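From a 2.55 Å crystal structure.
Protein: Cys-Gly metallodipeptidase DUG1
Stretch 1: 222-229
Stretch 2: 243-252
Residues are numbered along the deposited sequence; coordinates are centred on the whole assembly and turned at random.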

# COMPACT_ATOMS: atom_id res chain seq x y z
N GLN A 222 1.54 9.91 -11.83
CA GLN A 222 1.63 8.48 -11.58
C GLN A 222 2.28 7.81 -12.77
O GLN A 222 1.87 8.02 -13.92
CB GLN A 222 0.26 7.86 -11.25
CG GLN A 222 -0.76 7.94 -12.37
CD GLN A 222 -2.09 7.31 -11.98
OE1 GLN A 222 -2.28 6.88 -10.85
NE2 GLN A 222 -3.01 7.25 -12.93
N THR A 223 3.31 7.02 -12.50
CA THR A 223 3.93 6.21 -13.55
C THR A 223 3.35 4.81 -13.49
O THR A 223 3.43 4.14 -12.47
CB THR A 223 5.47 6.16 -13.41
OG1 THR A 223 6.02 7.43 -13.78
CG2 THR A 223 6.06 5.10 -14.32
N ILE A 224 2.74 4.37 -14.60
CA ILE A 224 2.05 3.08 -14.64
C ILE A 224 2.83 2.03 -15.44
O ILE A 224 3.12 2.23 -16.61
CB ILE A 224 0.65 3.21 -15.24
CG1 ILE A 224 -0.02 4.49 -14.73
CG2 ILE A 224 -0.17 1.99 -14.90
CD1 ILE A 224 -1.39 4.76 -15.35
N ILE A 225 3.17 0.93 -14.78
CA ILE A 225 3.87 -0.17 -15.43
C ILE A 225 3.07 -1.46 -15.28
O ILE A 225 2.73 -1.87 -14.16
CB ILE A 225 5.27 -0.37 -14.85
CG1 ILE A 225 6.11 0.88 -15.08
CG2 ILE A 225 5.95 -1.56 -15.51
CD1 ILE A 225 7.49 0.79 -14.46
N GLU A 226 2.78 -2.09 -16.41
CA GLU A 226 1.95 -3.29 -16.48
C GLU A 226 2.68 -4.40 -17.22
O GLU A 226 3.42 -4.14 -18.17
CB GLU A 226 0.64 -2.98 -17.19
CG GLU A 226 -0.23 -4.19 -17.39
CD GLU A 226 -1.63 -3.84 -17.87
OE1 GLU A 226 -1.74 -2.93 -18.72
OE2 GLU A 226 -2.61 -4.47 -17.39
N GLY A 227 2.49 -5.64 -16.76
CA GLY A 227 3.12 -6.81 -17.36
C GLY A 227 2.16 -7.97 -17.59
O GLY A 227 1.45 -8.00 -18.60
N PRO A 228 2.11 -8.93 -16.66
CA PRO A 228 1.16 -10.05 -16.72
C PRO A 228 -0.26 -9.55 -16.54
O PRO A 228 -0.47 -8.39 -16.16
CB PRO A 228 1.54 -10.88 -15.50
CG PRO A 228 2.08 -9.88 -14.53
CD PRO A 228 2.86 -8.92 -15.39
N SER A 229 -1.23 -10.42 -16.80
CA SER A 229 -2.62 -10.00 -16.74
C SER A 229 -3.17 -10.08 -15.33
O SER A 229 -4.22 -9.53 -15.03
CB SER A 229 -3.49 -10.79 -17.72
OG SER A 229 -3.39 -12.18 -17.47
N GLU A 243 9.33 -8.20 -14.09
CA GLU A 243 8.53 -7.66 -13.00
C GLU A 243 8.34 -6.14 -13.07
O GLU A 243 9.31 -5.38 -13.01
CB GLU A 243 9.13 -8.06 -11.65
CG GLU A 243 9.44 -9.55 -11.55
CD GLU A 243 9.86 -10.00 -10.14
OE1 GLU A 243 9.74 -9.21 -9.17
OE2 GLU A 243 10.32 -11.15 -10.01
N PRO A 244 7.08 -5.70 -13.22
CA PRO A 244 6.74 -4.27 -13.17
C PRO A 244 7.36 -3.56 -11.96
O PRO A 244 7.91 -2.47 -12.12
CB PRO A 244 5.22 -4.30 -13.06
CG PRO A 244 4.84 -5.50 -13.83
CD PRO A 244 5.91 -6.53 -13.55
N MET A 245 7.32 -4.18 -10.79
CA MET A 245 7.95 -3.58 -9.61
C MET A 245 9.45 -3.31 -9.78
O MET A 245 9.96 -2.32 -9.25
CB MET A 245 7.69 -4.41 -8.35
CG MET A 245 6.39 -4.06 -7.64
SD MET A 245 6.20 -2.31 -7.16
CE MET A 245 7.36 -2.21 -5.80
N ILE A 246 10.14 -4.17 -10.52
CA ILE A 246 11.57 -4.02 -10.69
C ILE A 246 11.88 -2.84 -11.62
O ILE A 246 12.71 -1.98 -11.31
CB ILE A 246 12.21 -5.32 -11.17
CG1 ILE A 246 12.13 -6.37 -10.06
CG2 ILE A 246 13.65 -5.10 -11.56
CD1 ILE A 246 12.56 -7.77 -10.48
N ASP A 247 11.18 -2.78 -12.74
CA ASP A 247 11.30 -1.63 -13.63
C ASP A 247 10.99 -0.34 -12.86
O ASP A 247 11.73 0.64 -12.95
CB ASP A 247 10.37 -1.77 -14.83
CG ASP A 247 10.62 -3.05 -15.61
OD1 ASP A 247 11.72 -3.61 -15.45
OD2 ASP A 247 9.74 -3.48 -16.39
N LEU A 248 9.91 -0.38 -12.09
CA LEU A 248 9.41 0.80 -11.39
C LEU A 248 10.39 1.38 -10.39
O LEU A 248 10.47 2.60 -10.25
CB LEU A 248 8.08 0.50 -10.70
CG LEU A 248 7.44 1.74 -10.08
CD1 LEU A 248 6.94 2.66 -11.19
CD2 LEU A 248 6.33 1.42 -9.06
N MET A 249 11.14 0.54 -9.68
CA MET A 249 12.15 1.05 -8.78
C MET A 249 13.22 1.81 -9.55
O MET A 249 13.77 2.80 -9.07
CB MET A 249 12.79 -0.07 -7.97
CG MET A 249 11.78 -0.86 -7.14
SD MET A 249 10.86 0.12 -5.93
CE MET A 249 9.37 0.62 -6.81
N GLN A 250 13.49 1.36 -10.76
CA GLN A 250 14.48 2.02 -11.58
C GLN A 250 13.96 3.35 -12.14
O GLN A 250 14.65 4.36 -12.08
CB GLN A 250 15.00 1.07 -12.65
CG GLN A 250 16.12 0.20 -12.11
CD GLN A 250 16.23 -1.16 -12.77
OE1 GLN A 250 15.59 -1.43 -13.79
NE2 GLN A 250 17.05 -2.03 -12.18
N VAL A 251 12.74 3.36 -12.66
CA VAL A 251 12.20 4.58 -13.22
C VAL A 251 12.02 5.63 -12.14
O VAL A 251 12.46 6.77 -12.28
CB VAL A 251 10.87 4.32 -13.96
CG1 VAL A 251 10.18 5.63 -14.28
CG2 VAL A 251 11.13 3.54 -15.25
N LEU A 252 11.40 5.23 -11.04
CA LEU A 252 11.13 6.12 -9.92
C LEU A 252 12.43 6.60 -9.31
O LEU A 252 12.54 7.75 -8.88
CB LEU A 252 10.32 5.39 -8.86
CG LEU A 252 8.90 5.85 -8.56
CD1 LEU A 252 8.30 6.62 -9.73
CD2 LEU A 252 8.05 4.65 -8.18

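This is an apolar packing contact between a strand and a helix, with no hydrogen bond across it. Strand 222-226 and helix 244-252 run roughly antiparallel, with an angle of 152° between their directions. Their axes come within 8.1 Å. The backbones are nearest where the strand nears its end and the helix begins: I225 CA lies 5.5 Å from P244 CA. Together the two stretches bury 355 Å².

The strand alternates in the usual way. T223 and I225 point their CA-to-CB bonds toward the helix, while Q222, I224 and E226 point theirs away. On the helix, P244, D247 and V251 point toward the strand. L248 starts out sideways, but its end comes nearer. The spacing of these residues follows the helical repeat, so they form a single face.

I225 is the centre of the contact and has the largest covered area. CG2 of I225 lies 3.7 Å from CB of P244. CD1 of I225 reaches further along, to 3.8 Å from CD1 of L248. The same I225 CD1 is 3.6 Å from the backbone N of L248. L248 N already donates to P244 O within the helix, at 2.9 Å, so the methyl packs against a satisfied amide. The closest atom of D247 is CB, 3.9 Å from I225 CD1. Its carboxylate oxygens are hydrogen-bonded elsewhere in the structure.

T223 extends the contact along the helix. The methyl T223 CG2 lies 4.1 Å from CD1 of L248 and 4.2 Å from CG1 of V251. These are looser van der Waals contacts. T223 O lies 4.0 Å from L248 CD1, so backbone and methyl both meet the helix. T223 OG1 is hydrogen-bonded elsewhere in the structure.

P244 packs against the end of the strand and the loop after it. P244 CB is 3.6 Å from the backbone O of I225, and P244 CG is 3.8 Å from N of G227. P228 adds a proline-to-proline contact, with CD of P228 4.2 Å from CG of P244. G227 has no side chain. An ideal CB on G227 would lie a tight 3.2 Å from P244 CG and would clash with P228 CD at 2.4 Å.

E243 is the N-cap residue. E243 O accepts from I246 N at 2.9 Å and from D247 N at 3.2 Å, which ties down the first turn. Its CA-to-CB bond points away from the strand.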